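PDB 2WMF: fucolectin-related protein from Streptococcus pneumoniae, which is a family 98 glycoside hydrolase that probably cleaves host carbohydrates related to the blood group antigens. Local coordinates for residues A164-V169 and A175-H180; T189-N192 and F196-A199; K212-R217 and W247-Y252. One frame throughout, in Å; residues are numbered along the deposited sequence.

Interaction 1. Residues A164-V169 and A175-H180; sequences AKYLEV and AHFIWH
The hydroxyl OH of Y166, a residue whose CB rests on the ring of F177, is gripped by two groups, the carbonyl oxygen of V128 and OG1 of T127. The contact belongs to a beta-alpha-beta unit of the (beta/alpha)8 barrel, made of strand 143-149, helix 159-172 and strand 176-180, and it seats the helix on the outer face of the second strand. F177 is the residue through which the strand meets segment 164-169. Its CG stands anti to the backbone N (chi1 -175°), which carries the ring out from the barrel wall toward the helix. There Y166 CB comes within 3.6 Å of F177 CE1 at a slant to the ring. Y166 has CG beside its own backbone N (chi1 -69°), and its ring therefore turns away from the strand toward L133 of helix 130-139, carrying OH to the loop before that helix. L167 meets the base of F177 instead: its side chain crosses F177 at about a right angle and sets CD1 3.9 Å from F177 CB. Neighbouring strands complete the seat, with V146 and N148 along one and L207 along the other touching F177. On the helix itself, K165 NZ and E168 OE1 form a weak salt bridge at 3.4 Å, one turn apart and well away from F177.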
loop_
_atom_site.group_PDB
_atom_site.type_symbol
_atom_site.label_atom_id
_atom_site.label_comp_id
_atom_site.label_asym_id
_atom_site.label_seq_id
_atom_site.Cartn_x
_atom_site.Cartn_y
_atom_site.Cartn_z
ATOM N N ALA A 164 13.995 16.908 -8.842
ATOM C CA ALA A 164 15.126 17.327 -7.992
ATOM C C ALA A 164 14.977 18.796 -7.569
ATOM O O ALA A 164 15.219 19.143 -6.403
ATOM C CB ALA A 164 16.464 17.079 -8.724
ATOM N N LYS A 165 14.546 19.644 -8.497
ATOM C CA LYS A 165 14.396 21.070 -8.164
ATOM C C LYS A 165 13.251 21.254 -7.179
ATOM O O LYS A 165 13.366 22.018 -6.210
ATOM C CB LYS A 165 14.155 21.907 -9.408
ATOM C CG LYS A 165 14.076 23.393 -9.107
ATOM C CD LYS A 165 15.441 24.045 -8.733
ATOM C CE LYS A 165 15.234 25.219 -7.819
ATOM N NZ LYS A 165 14.868 24.650 -6.475
ATOM N N TYR A 166 12.138 20.572 -7.402
ATOM C CA TYR A 166 11.032 20.695 -6.448
ATOM C C TYR A 166 11.396 20.128 -5.070
ATOM O O TYR A 166 11.024 20.717 -4.027
ATOM C CB TYR A 166 9.779 20.006 -6.954
ATOM C CG TYR A 166 9.095 20.646 -8.160
ATOM C CD1 TYR A 166 8.707 22.008 -8.166
ATOM C CD2 TYR A 166 8.804 19.874 -9.266
ATOM C CE1 TYR A 166 8.057 22.548 -9.273
ATOM C CE2 TYR A 166 8.146 20.380 -10.334
ATOM C CZ TYR A 166 7.781 21.719 -10.366
ATOM O OH TYR A 166 7.121 22.186 -11.485
ATOM N N LEU A 167 12.142 19.025 -5.058
ATOM C CA LEU A 167 12.616 18.444 -3.794
ATOM C C LEU A 167 13.451 19.492 -2.999
ATOM O O LEU A 167 13.327 19.598 -1.780
ATOM C CB LEU A 167 13.407 17.164 -4.091
ATOM C CG LEU A 167 14.135 16.482 -2.916
ATOM C CD1 LEU A 167 13.175 16.110 -1.763
ATOM C CD2 LEU A 167 14.920 15.247 -3.466
ATOM N N GLU A 168 14.336 20.210 -3.689
ATOM C CA GLU A 168 15.136 21.278 -3.056
ATOM C C GLU A 168 14.243 22.344 -2.416
ATOM O O GLU A 168 14.453 22.737 -1.270
ATOM C CB GLU A 168 16.059 21.889 -4.108
ATOM C CG GLU A 168 16.882 23.011 -3.597
ATOM C CD GLU A 168 17.897 23.506 -4.633
ATOM O OE1 GLU A 168 17.819 23.146 -5.828
ATOM O OE2 GLU A 168 18.796 24.261 -4.228
ATOM N N VAL A 169 13.202 22.761 -3.126
ATOM C CA VAL A 169 12.239 23.724 -2.571
ATOM C C VAL A 169 11.558 23.124 -1.325
ATOM O O VAL A 169 11.385 23.792 -0.306
ATOM C CB VAL A 169 11.153 24.168 -3.570
ATOM C CG1 VAL A 169 10.169 25.186 -2.917
ATOM C CG2 VAL A 169 11.743 24.822 -4.833
ATOM N N ALA A 175 9.202 20.450 3.980
ATOM C CA ALA A 175 8.128 19.749 3.329
ATOM C C ALA A 175 8.594 18.429 2.715
ATOM O O ALA A 175 9.803 18.113 2.720
ATOM C CB ALA A 175 7.510 20.656 2.264
ATOM N N HIS A 176 7.635 17.657 2.192
ATOM C CA HIS A 176 7.948 16.368 1.524
ATOM C C HIS A 176 7.573 16.378 0.031
ATOM O O HIS A 176 6.513 16.859 -0.348
ATOM C CB HIS A 176 7.215 15.213 2.199
ATOM C CG HIS A 176 7.770 14.838 3.540
ATOM N ND1 HIS A 176 7.308 15.382 4.729
ATOM C CD2 HIS A 176 8.758 13.970 3.870
ATOM C CE1 HIS A 176 8.011 14.872 5.731
ATOM N NE2 HIS A 176 8.893 13.999 5.236
ATOM N N PHE A 177 8.459 15.805 -0.767
ATOM C CA PHE A 177 8.227 15.509 -2.170
ATOM C C PHE A 177 7.952 14.016 -2.234
ATOM O O PHE A 177 8.790 13.194 -1.828
ATOM C CB PHE A 177 9.452 15.862 -3.018
ATOM C CG PHE A 177 9.245 15.702 -4.531
ATOM C CD1 PHE A 177 8.719 16.736 -5.268
ATOM C CD2 PHE A 177 9.504 14.481 -5.166
ATOM C CE1 PHE A 177 8.499 16.626 -6.635
ATOM C CE2 PHE A 177 9.310 14.346 -6.521
ATOM C CZ PHE A 177 8.788 15.400 -7.260
ATOM N N ILE A 178 6.773 13.677 -2.749
ATOM C CA ILE A 178 6.298 12.264 -2.785
ATOM C C ILE A 178 6.147 11.848 -4.247
ATOM O O ILE A 178 5.330 12.423 -4.979
ATOM C CB ILE A 178 4.983 12.065 -2.013
ATOM C CG1 ILE A 178 5.146 12.560 -0.566
ATOM C CG2 ILE A 178 4.530 10.558 -2.054
ATOM C CD1 ILE A 178 3.935 12.335 0.305
ATOM N N TRP A 179 6.929 10.836 -4.639
ATOM C CA TRP A 179 6.960 10.361 -6.036
ATOM C C TRP A 179 6.390 8.932 -6.147
ATOM O O TRP A 179 7.018 8.003 -5.676
ATOM C CB TRP A 179 8.403 10.394 -6.594
ATOM C CG TRP A 179 8.508 10.224 -8.090
ATOM C CD1 TRP A 179 7.577 9.671 -8.938
ATOM C CD2 TRP A 179 9.620 10.594 -8.907
ATOM N NE1 TRP A 179 8.048 9.670 -10.219
ATOM C CE2 TRP A 179 9.305 10.218 -10.233
ATOM C CE3 TRP A 179 10.865 11.199 -8.647
ATOM C CZ2 TRP A 179 10.179 10.466 -11.300
ATOM C CZ3 TRP A 179 11.728 11.432 -9.678
ATOM C CH2 TRP A 179 11.389 11.059 -11.001
ATOM N N HIS A 180 5.202 8.786 -6.740
ATOM C CA HIS A 180 4.586 7.470 -6.974
ATOM C C HIS A 180 4.865 7.052 -8.413
ATOM O O HIS A 180 4.505 7.753 -9.383
ATOM C CB HIS A 180 3.057 7.529 -6.802
ATOM C CG HIS A 180 2.580 7.685 -5.388
ATOM N ND1 HIS A 180 2.591 6.654 -4.469
ATOM C CD2 HIS A 180 1.996 8.739 -4.768
ATOM C CE1 HIS A 180 2.060 7.078 -3.330
ATOM N NE2 HIS A 180 1.677 8.333 -3.483
#

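Interaction 2. Residues T189-N192 and F196-A199; sequences TIMN and FFEA
Helix 184-192 gives way after a short break to helix 194-203, and the two backbones come nearest at M191 and F197, whose CA atoms are 5.3 Å apart. The M191 carbonyl oxygen packs against F197 CB at 3.5 Å, while the M191 side chain serves two rings. M191 CG stands anti to the backbone N (chi1 -157°), and bends at chi2 and chi3 fold the thioether back toward the second helix. SD arrives in the plane of the F197 ring at its edge, 3.9 Å from F197 CD1, and the methyl CE lies near the F196 ring plane, 4.0 Å from F196 CE2. The sulfur makes Met-aromatic contacts with both rings, 5.3 Å from the F197 centroid at the edge and obliquely placed to F196. Together the helices form the helical part of the beta-alpha-beta crossover from strand 176-180 to strand 207-212 in the (beta/alpha)8 barrel. F196 faces this barrel layer, touching L207 of the next strand and A160 and S163 of helix 159-172. I190 approaches the same ring on a slant, its CG2 branch 3.7 Å from F196 CD2. At the backbone of the second helix, F196 N is hydrogen-bonded to D193 OD2 and F196 O to S200 OG.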
loop_
_atom_site.group_PDB
_atom_site.type_symbol
_atom_site.label_atom_id
_atom_site.label_comp_id
_atom_site.label_asym_id
_atom_site.label_seq_id
_atom_site.Cartn_x
_atom_site.Cartn_y
_atom_site.Cartn_z
ATOM N N THR A 189 16.150 3.922 -14.014
ATOM C CA THR A 189 16.453 5.072 -14.851
ATOM C C THR A 189 16.425 6.361 -14.053
ATOM O O THR A 189 17.329 7.219 -14.178
ATOM C CB THR A 189 15.479 5.112 -16.082
ATOM O OG1 THR A 189 15.693 3.940 -16.871
ATOM C CG2 THR A 189 15.759 6.300 -16.953
ATOM N N ILE A 190 15.438 6.481 -13.175
ATOM C CA ILE A 190 15.334 7.708 -12.348
ATOM C C ILE A 190 16.591 7.923 -11.509
ATOM O O ILE A 190 17.123 9.029 -11.486
ATOM C CB ILE A 190 14.061 7.691 -11.430
ATOM C CG1 ILE A 190 12.809 7.647 -12.322
ATOM C CG2 ILE A 190 14.054 8.825 -10.402
ATOM C CD1 ILE A 190 12.750 8.619 -13.400
ATOM N N MET A 191 17.040 6.896 -10.807
ATOM C CA MET A 191 18.174 7.050 -9.886
ATOM C C MET A 191 19.545 7.034 -10.590
ATOM O O MET A 191 20.560 7.394 -9.997
ATOM C CB MET A 191 18.069 6.087 -8.692
ATOM C CG MET A 191 18.826 6.501 -7.428
ATOM S SD MET A 191 18.284 8.083 -6.746
ATOM C CE MET A 191 16.751 7.628 -5.874
ATOM N N ASN A 192 19.602 6.613 -11.858
ATOM C CA ASN A 192 20.787 6.870 -12.706
ATOM C C ASN A 192 20.928 8.334 -13.142
ATOM O O ASN A 192 22.015 8.741 -13.563
ATOM C CB ASN A 192 20.783 5.941 -13.968
ATOM C CG ASN A 192 21.295 4.522 -13.690
ATOM O OD1 ASN A 192 20.786 3.539 -14.283
ATOM N ND2 ASN A 192 22.274 4.395 -12.812
ATOM N N PHE A 196 19.015 13.932 -10.004
ATOM C CA PHE A 196 18.136 13.354 -8.999
ATOM C C PHE A 196 18.901 12.529 -7.961
ATOM O O PHE A 196 18.564 12.564 -6.768
ATOM C CB PHE A 196 16.977 12.561 -9.613
ATOM C CG PHE A 196 15.891 12.319 -8.628
ATOM C CD1 PHE A 196 15.057 13.365 -8.248
ATOM C CD2 PHE A 196 15.722 11.087 -8.000
ATOM C CE1 PHE A 196 14.081 13.195 -7.296
ATOM C CE2 PHE A 196 14.755 10.924 -7.021
ATOM C CZ PHE A 196 13.915 11.956 -6.692
ATOM N N PHE A 197 19.918 11.785 -8.393
ATOM C CA PHE A 197 20.764 11.031 -7.457
ATOM C C PHE A 197 21.440 11.968 -6.440
ATOM O O PHE A 197 21.404 11.720 -5.210
ATOM C CB PHE A 197 21.749 10.150 -8.211
ATOM C CG PHE A 197 22.660 9.342 -7.331
ATOM C CD1 PHE A 197 22.156 8.371 -6.469
ATOM C CD2 PHE A 197 24.040 9.495 -7.405
ATOM C CE1 PHE A 197 23.001 7.622 -5.681
ATOM C CE2 PHE A 197 24.885 8.731 -6.626
ATOM C CZ PHE A 197 24.368 7.791 -5.773
ATOM N N GLU A 198 22.024 13.059 -6.933
ATOM C CA GLU A 198 22.626 14.069 -6.074
ATOM C C GLU A 198 21.584 14.686 -5.118
ATOM O O GLU A 198 21.839 14.841 -3.899
ATOM C CB GLU A 198 23.314 15.156 -6.899
ATOM C CG GLU A 198 23.691 16.388 -6.132
ATOM C CD GLU A 198 24.910 16.231 -5.264
ATOM O OE1 GLU A 198 25.218 17.207 -4.519
ATOM O OE2 GLU A 198 25.594 15.189 -5.330
ATOM N N ALA A 199 20.432 15.083 -5.655
ATOM C CA ALA A 199 19.358 15.654 -4.794
ATOM C C ALA A 199 18.880 14.672 -3.724
ATOM O O ALA A 199 18.551 15.074 -2.599
ATOM C CB ALA A 199 18.190 16.172 -5.636
#

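Interaction 3. Residues K212-R217 and W247-Y252; sequences KNTPIR and WWEKHY
This is a partly buried van der Waals contact between two neighbouring beta-alpha loop regions at the C-terminal end of the (beta/alpha)8 barrel, the end that carries the active site in enzymes of this fold. The loop after strand 207-212 lies against the end of helix 245-249, which follows strand 237-243. A type I beta turn from N213 to I216 shapes the loop. I216 adopts left-handed helical backbone angles and points its side chain at the helix. Its CG1 sits between the backbone N and the carbonyl carbon (chi1 59°), a crowded position from which the extended chi2 carries CD1 to E249 CB at 3.7 Å and close to the E249 carbonyl oxygen. The same methyl meets the aliphatic part of K250, with I216 CD1 3.8 Å from K250 CD, while CG2 covers the neighbouring methylenes. K250 is bent at chi2 and chi3; beyond CD the chain turns away from I216, and NZ is hydrogen-bonded to T362 OG1. From the turn, T214 O packs against E249 CG at 3.3 Å. The T214 hydroxyl looks the other way: OG1 accepts a hydrogen bond from K212 NZ at 2.8 Å and is also bonded to D243 OD2, while K212 NZ has a salt bridge to E150. T214 is thus held to the polar barrel mouth by its side chain and meets the helix mainly with its carbonyl oxygen. The helix finishes in a Schellman motif, with H251 at positive phi (67°) and Y252 N bonded back to W247 O at 3.0 Å. This reversal places the Y252 ring beneath K250, whose CB lies 3.6 Å above the ring plane, over its centre.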
loop_
_atom_site.group_PDB
_atom_site.type_symbol
_atom_site.label_atom_id
_atom_site.label_comp_id
_atom_site.label_asym_id
_atom_site.label_seq_id
_atom_site.Cartn_x
_atom_site.Cartn_y
_atom_site.Cartn_z
ATOM N N LYS A 212 3.431 2.299 -7.473
ATOM C CA LYS A 212 2.092 2.521 -8.052
ATOM C C LYS A 212 1.774 1.392 -9.038
ATOM O O LYS A 212 2.060 1.489 -10.246
ATOM C CB LYS A 212 2.001 3.864 -8.758
ATOM C CG LYS A 212 0.573 4.193 -9.287
ATOM C CD LYS A 212 0.426 5.580 -9.914
ATOM C CE LYS A 212 -1.074 5.914 -10.084
ATOM N NZ LYS A 212 -1.632 5.227 -11.284
ATOM N N ASN A 213 1.146 0.341 -8.507
ATOM C CA ASN A 213 1.059 -0.955 -9.208
ATOM C C ASN A 213 -0.058 -1.138 -10.252
ATOM O O ASN A 213 -0.346 -2.262 -10.691
ATOM C CB ASN A 213 1.142 -2.101 -8.207
ATOM C CG ASN A 213 0.011 -2.158 -7.248
ATOM O OD1 ASN A 213 -0.964 -1.392 -7.338
ATOM N ND2 ASN A 213 0.126 -3.092 -6.275
ATOM N N THR A 214 -0.579 -0.022 -10.715
ATOM C CA THR A 214 -1.517 0.060 -11.836
ATOM C C THR A 214 -1.154 -0.776 -13.086
ATOM O O THR A 214 -2.062 -1.422 -13.641
ATOM C CB THR A 214 -1.637 1.549 -12.290
ATOM O OG1 THR A 214 -1.702 2.421 -11.140
ATOM C CG2 THR A 214 -2.868 1.780 -13.190
ATOM N N PRO A 215 0.104 -0.679 -13.574
ATOM C CA PRO A 215 0.399 -1.289 -14.878
ATOM C C PRO A 215 0.620 -2.800 -14.870
ATOM O O PRO A 215 1.042 -3.368 -15.891
ATOM C CB PRO A 215 1.666 -0.560 -15.333
ATOM C CG PRO A 215 2.410 -0.325 -14.018
ATOM C CD PRO A 215 1.309 0.021 -13.050
ATOM N N ILE A 216 0.320 -3.453 -13.735
ATOM C CA ILE A 216 0.270 -4.912 -13.661
ATOM C C ILE A 216 1.505 -5.575 -14.225
ATOM O O ILE A 216 1.443 -6.515 -15.047
ATOM C CB ILE A 216 -1.073 -5.518 -14.207
ATOM C CG1 ILE A 216 -1.364 -5.160 -15.655
ATOM C CG2 ILE A 216 -2.234 -5.112 -13.327
ATOM C CD1 ILE A 216 -2.465 -6.038 -16.247
ATOM N N ARG A 217 2.642 -5.084 -13.751
ATOM C CA ARG A 217 3.978 -5.623 -14.106
ATOM C C ARG A 217 4.932 -5.242 -12.975
ATOM O O ARG A 217 4.734 -4.218 -12.283
ATOM C CB ARG A 217 4.549 -4.975 -15.367
ATOM C CG ARG A 217 3.767 -5.014 -16.606
ATOM C CD ARG A 217 4.587 -4.236 -17.661
ATOM N NE ARG A 217 5.891 -4.872 -17.850
ATOM C CZ ARG A 217 6.103 -5.987 -18.547
ATOM N NH1 ARG A 217 5.094 -6.603 -19.188
ATOM N NH2 ARG A 217 7.330 -6.487 -18.604
ATOM N N TRP A 247 -7.497 -4.002 -11.099
ATOM C CA TRP A 247 -8.549 -4.997 -11.290
ATOM C C TRP A 247 -9.093 -4.887 -12.743
ATOM O O TRP A 247 -9.298 -5.901 -13.445
ATOM C CB TRP A 247 -9.653 -4.851 -10.226
ATOM C CG TRP A 247 -10.436 -6.093 -9.929
ATOM C CD1 TRP A 247 -11.687 -6.365 -10.345
ATOM C CD2 TRP A 247 -10.038 -7.197 -9.107
ATOM N NE1 TRP A 247 -12.127 -7.582 -9.844
ATOM C CE2 TRP A 247 -11.103 -8.132 -9.107
ATOM C CE3 TRP A 247 -8.888 -7.486 -8.352
ATOM C CZ2 TRP A 247 -11.057 -9.313 -8.352
ATOM C CZ3 TRP A 247 -8.847 -8.669 -7.632
ATOM C CH2 TRP A 247 -9.902 -9.567 -7.647
ATOM N N TRP A 248 -9.276 -3.650 -13.190
ATOM C CA TRP A 248 -9.677 -3.314 -14.592
ATOM C C TRP A 248 -8.580 -3.703 -15.577
ATOM O O TRP A 248 -8.855 -4.298 -16.620
ATOM C CB TRP A 248 -9.964 -1.821 -14.681
ATOM C CG TRP A 248 -10.414 -1.352 -16.035
ATOM C CD1 TRP A 248 -11.695 -1.338 -16.528
ATOM C CD2 TRP A 248 -9.578 -0.819 -17.050
ATOM N NE1 TRP A 248 -11.690 -0.826 -17.810
ATOM C CE2 TRP A 248 -10.404 -0.491 -18.142
ATOM C CE3 TRP A 248 -8.203 -0.567 -17.143
ATOM C CZ2 TRP A 248 -9.911 0.056 -19.310
ATOM C CZ3 TRP A 248 -7.714 -0.003 -18.319
ATOM C CH2 TRP A 248 -8.574 0.287 -19.395
ATOM N N GLU A 249 -7.323 -3.416 -15.244
ATOM C CA GLU A 249 -6.194 -3.757 -16.139
ATOM C C GLU A 249 -6.132 -5.280 -16.408
ATOM O O GLU A 249 -5.777 -5.707 -17.515
ATOM C CB GLU A 249 -4.874 -3.256 -15.554
ATOM C CG GLU A 249 -4.744 -1.713 -15.480
ATOM C CD GLU A 249 -4.471 -1.037 -16.824
ATOM O OE1 GLU A 249 -4.243 -1.752 -17.843
ATOM O OE2 GLU A 249 -4.474 0.248 -16.822
ATOM N N LYS A 250 -6.457 -6.069 -15.381
ATOM C CA LYS A 250 -6.484 -7.555 -15.442
ATOM C C LYS A 250 -7.696 -8.123 -16.162
ATOM O O LYS A 250 -7.771 -9.357 -16.388
ATOM C CB LYS A 250 -6.438 -8.122 -14.021
ATOM C CG LYS A 250 -5.108 -7.885 -13.340
ATOM C CD LYS A 250 -3.923 -8.648 -13.936
ATOM C CE LYS A 250 -3.935 -10.153 -13.741
ATOM N NZ LYS A 250 -2.734 -10.809 -14.395
ATOM N N HIS A 251 -8.644 -7.243 -16.487
ATOM C CA HIS A 251 -9.952 -7.596 -17.080
ATOM C C HIS A 251 -10.842 -8.382 -16.089
ATOM O O HIS A 251 -11.753 -9.149 -16.487
ATOM C CB HIS A 251 -9.807 -8.409 -18.388
ATOM C CG HIS A 251 -8.941 -7.782 -19.442
ATOM N ND1 HIS A 251 -8.629 -8.439 -20.609
ATOM C CD2 HIS A 251 -8.287 -6.596 -19.499
ATOM C CE1 HIS A 251 -7.839 -7.681 -21.353
ATOM N NE2 HIS A 251 -7.635 -6.542 -20.720
ATOM N N TYR A 252 -10.619 -8.196 -14.786
ATOM C CA TYR A 252 -11.426 -8.820 -13.786
ATOM C C TYR A 252 -12.705 -8.031 -13.547
ATOM O O TYR A 252 -12.754 -6.836 -13.788
ATOM C CB TYR A 252 -10.624 -8.965 -12.487
ATOM C CG TYR A 252 -9.426 -9.872 -12.516
ATOM C CD1 TYR A 252 -9.242 -10.812 -13.518
ATOM C CD2 TYR A 252 -8.508 -9.859 -11.473
ATOM C CE1 TYR A 252 -8.157 -11.665 -13.499
ATOM C CE2 TYR A 252 -7.431 -10.710 -11.442
ATOM C CZ TYR A 252 -7.270 -11.613 -12.471
ATOM O OH TYR A 252 -6.218 -12.471 -12.463
#

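How the interactions relate
The three contacts follow one another along the chain within a single (beta/alpha)8 barrel. Interactions 1 and 2, with centres 13 Å apart, form continuous packing outside strand 176-180: W179 CH2 meets I190 CG2 at 3.5 Å, the W179 and F196 rings meet edge to face, and A164 CB touches A199 CB at 3.7 Å. Helix 159-172 is thereby joined to the next helices of the same outer layer. Interaction 3 lies about 27 Å from both centres, among the loops following strands 207-212 and 237-243. Interaction 1 still reaches it through adjacent strand ends, where H180 CB approaches K212 CB at 4.3 Å. Two contacts thus lie in the barrel's outer layer, the third at its C-terminal mouth.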